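PDB 4ZXA: hydroquinone dioxygenase large subunit from Pseudomonas sp., which catalyses, together with its small subunit, the metal-dependent, ring-opening 1,2-dioxygenation of hydroquinone. Local coordinates for the interface of chains B and A. Numbering follows the deposited sequence. Chains: chain A, Hydroquinone dioxygenase large subunit; chain B, Hydroquinone dioxygenase small subunit.

The interface of chains B and A. Residues chain B 23-25, 35, 37; chain A 286-289, 293, 295.
The ring of B:Phe37 has A:Cys295 SG at its edge, in the ring plane, and B:Val25 CG2 from its own chain over one face, toward the rim. CE1 of the same ring touches A:Ile287 CG2 at 3.6 Å, the two side chains passing alongside with their tips pointing opposite ways. Its CD1 rests on A:Cys295 CB at 3.7 Å. A:Ile287 CD1 lies over one face of the B:Tyr35 ring, 3.6 Å above its plane and nearer the rim than the centre. The branches of A:Ile287 thus serve different rings: CG2, anti to the backbone N, meets B:Phe37, while CG1 (chi1 -55°) carries CD1 to B:Tyr35. Beside this apolar patch the subunits join strand to strand. B:Thr24 and A:Thr288 form an antiparallel bridge, with B:Thr24 N giving a hydrogen bond to A:Thr288 O (3.1 Å) and A:Thr288 N returning one to B:Thr24 O (3.0 Å). Strands B 24-27 and A 283-290 therefore run as neighbours across the boundary of the heteromeric dioxygenase. At one end of this pairing, the A:Asp293 carboxylate caps B:Gly23, and its OD2 lies 3.6 Å from B:Phe37 CZ, the ring and carboxylate planes turned 57° apart. An alanine at A:Asp293 would probably leave B:Gly23 N without this acceptor and open a gap beside the B:Phe37 tip. A:Asp293 OD2 accepts a bent hydrogen bond from the backbone amide N of B:Gly23 on its syn side at 2.8 Å, 16° out of the carboxylate plane.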
loop_
_atom_site.group_PDB
_atom_site.type_symbol
_atom_site.label_atom_id
_atom_site.label_comp_id
_atom_site.label_asym_id
_atom_site.label_seq_id
_atom_site.Cartn_x
_atom_site.Cartn_y
_atom_site.Cartn_z
ATOM N N GLY B 23 -4.051 22.813 -15.070
ATOM C CA GLY B 23 -3.789 21.398 -14.918
ATOM C C GLY B 23 -4.151 20.677 -16.192
ATOM O O GLY B 23 -4.282 21.297 -17.242
ATOM N N THR B 24 -4.320 19.365 -16.089
ATOM C CA THR B 24 -4.629 18.522 -17.232
ATOM C C THR B 24 -5.632 17.409 -16.893
ATOM O O THR B 24 -5.561 16.767 -15.834
ATOM C CB THR B 24 -3.356 17.863 -17.779
ATOM O OG1 THR B 24 -2.786 17.027 -16.763
ATOM C CG2 THR B 24 -2.338 18.934 -18.180
ATOM N N VAL B 25 -6.568 17.186 -17.805
ATOM C CA VAL B 25 -7.437 16.033 -17.723
ATOM C C VAL B 25 -6.977 15.017 -18.756
ATOM O O VAL B 25 -7.172 15.200 -19.954
ATOM C CB VAL B 25 -8.919 16.410 -17.969
ATOM C CG1 VAL B 25 -9.747 15.165 -18.271
ATOM C CG2 VAL B 25 -9.492 17.158 -16.765
ATOM N N TYR B 35 -16.075 16.585 -16.805
ATOM C CA TYR B 35 -15.402 17.096 -15.605
ATOM C C TYR B 35 -15.471 18.611 -15.441
ATOM O O TYR B 35 -14.848 19.163 -14.533
ATOM C CB TYR B 35 -13.937 16.627 -15.561
ATOM C CG TYR B 35 -13.817 15.127 -15.579
ATOM C CD1 TYR B 35 -13.933 14.394 -14.412
ATOM C CD2 TYR B 35 -13.628 14.438 -16.771
ATOM C CE1 TYR B 35 -13.849 13.002 -14.430
ATOM C CE2 TYR B 35 -13.544 13.045 -16.802
ATOM C CZ TYR B 35 -13.658 12.336 -15.624
ATOM O OH TYR B 35 -13.572 10.971 -15.625
ATOM N N PHE B 37 -13.964 21.117 -16.464
ATOM C CA PHE B 37 -12.628 21.464 -15.985
ATOM C C PHE B 37 -12.154 22.829 -16.477
ATOM O O PHE B 37 -11.844 22.990 -17.658
ATOM C CB PHE B 37 -11.642 20.394 -16.444
ATOM C CG PHE B 37 -10.342 20.411 -15.699
ATOM C CD1 PHE B 37 -10.184 19.659 -14.546
ATOM C CD2 PHE B 37 -9.271 21.176 -16.155
ATOM C CE1 PHE B 37 -8.977 19.666 -13.851
ATOM C CE2 PHE B 37 -8.060 21.193 -15.471
ATOM C CZ PHE B 37 -7.911 20.435 -14.317
ATOM N N ARG A 286 -6.988 10.389 -15.606
ATOM C CA ARG A 286 -5.977 10.765 -14.634
ATOM C C ARG A 286 -5.898 12.289 -14.599
ATOM O O ARG A 286 -5.415 12.918 -15.537
ATOM C CB ARG A 286 -4.621 10.149 -14.990
ATOM C CG ARG A 286 -3.590 10.283 -13.885
ATOM C CD ARG A 286 -2.259 9.680 -14.288
ATOM N NE ARG A 286 -1.365 9.484 -13.147
ATOM C CZ ARG A 286 -0.355 10.296 -12.836
ATOM N NH1 ARG A 286 -0.096 11.379 -13.579
ATOM N NH2 ARG A 286 0.405 10.017 -11.780
ATOM N N ILE A 287 -6.401 12.886 -13.526
ATOM C CA ILE A 287 -6.521 14.336 -13.448
ATOM C C ILE A 287 -5.466 14.985 -12.543
ATOM O O ILE A 287 -5.369 14.669 -11.362
ATOM C CB ILE A 287 -7.928 14.755 -12.975
ATOM C CG1 ILE A 287 -8.999 14.138 -13.871
ATOM C CG2 ILE A 287 -8.077 16.276 -12.943
ATOM C CD1 ILE A 287 -10.369 14.710 -13.604
ATOM N N THR A 288 -4.686 15.902 -13.111
ATOM C CA THR A 288 -3.705 16.658 -12.354
ATOM C C THR A 288 -4.266 18.040 -12.094
ATOM O O THR A 288 -4.544 18.783 -13.019
ATOM C CB THR A 288 -2.395 16.801 -13.124
ATOM O OG1 THR A 288 -1.889 15.504 -13.470
ATOM C CG2 THR A 288 -1.366 17.547 -12.288
ATOM N N MET A 289 -4.458 18.387 -10.832
ATOM C CA MET A 289 -5.060 19.673 -10.520
ATOM C C MET A 289 -4.016 20.627 -9.965
ATOM O O MET A 289 -3.398 20.364 -8.925
ATOM C CB MET A 289 -6.253 19.520 -9.565
ATOM C CG MET A 289 -7.477 18.836 -10.198
ATOM S SD MET A 289 -9.033 18.993 -9.266
ATOM C CE MET A 289 -9.443 20.732 -9.474
ATOM N N ASP A 293 -7.148 25.396 -10.520
ATOM C CA ASP A 293 -8.029 24.465 -11.228
ATOM C C ASP A 293 -9.371 24.177 -10.523
ATOM O O ASP A 293 -9.464 24.128 -9.285
ATOM C CB ASP A 293 -7.311 23.158 -11.544
ATOM C CG ASP A 293 -6.191 23.337 -12.554
ATOM O OD1 ASP A 293 -6.157 24.384 -13.243
ATOM O OD2 ASP A 293 -5.349 22.419 -12.671
ATOM N N CYS A 295 -12.674 21.437 -10.880
ATOM C CA CYS A 295 -13.038 20.156 -11.457
ATOM C C CYS A 295 -14.283 19.594 -10.776
ATOM O O CYS A 295 -14.435 19.678 -9.552
ATOM C CB CYS A 295 -11.870 19.178 -11.329
ATOM S SG CYS A 295 -12.135 17.548 -12.094
#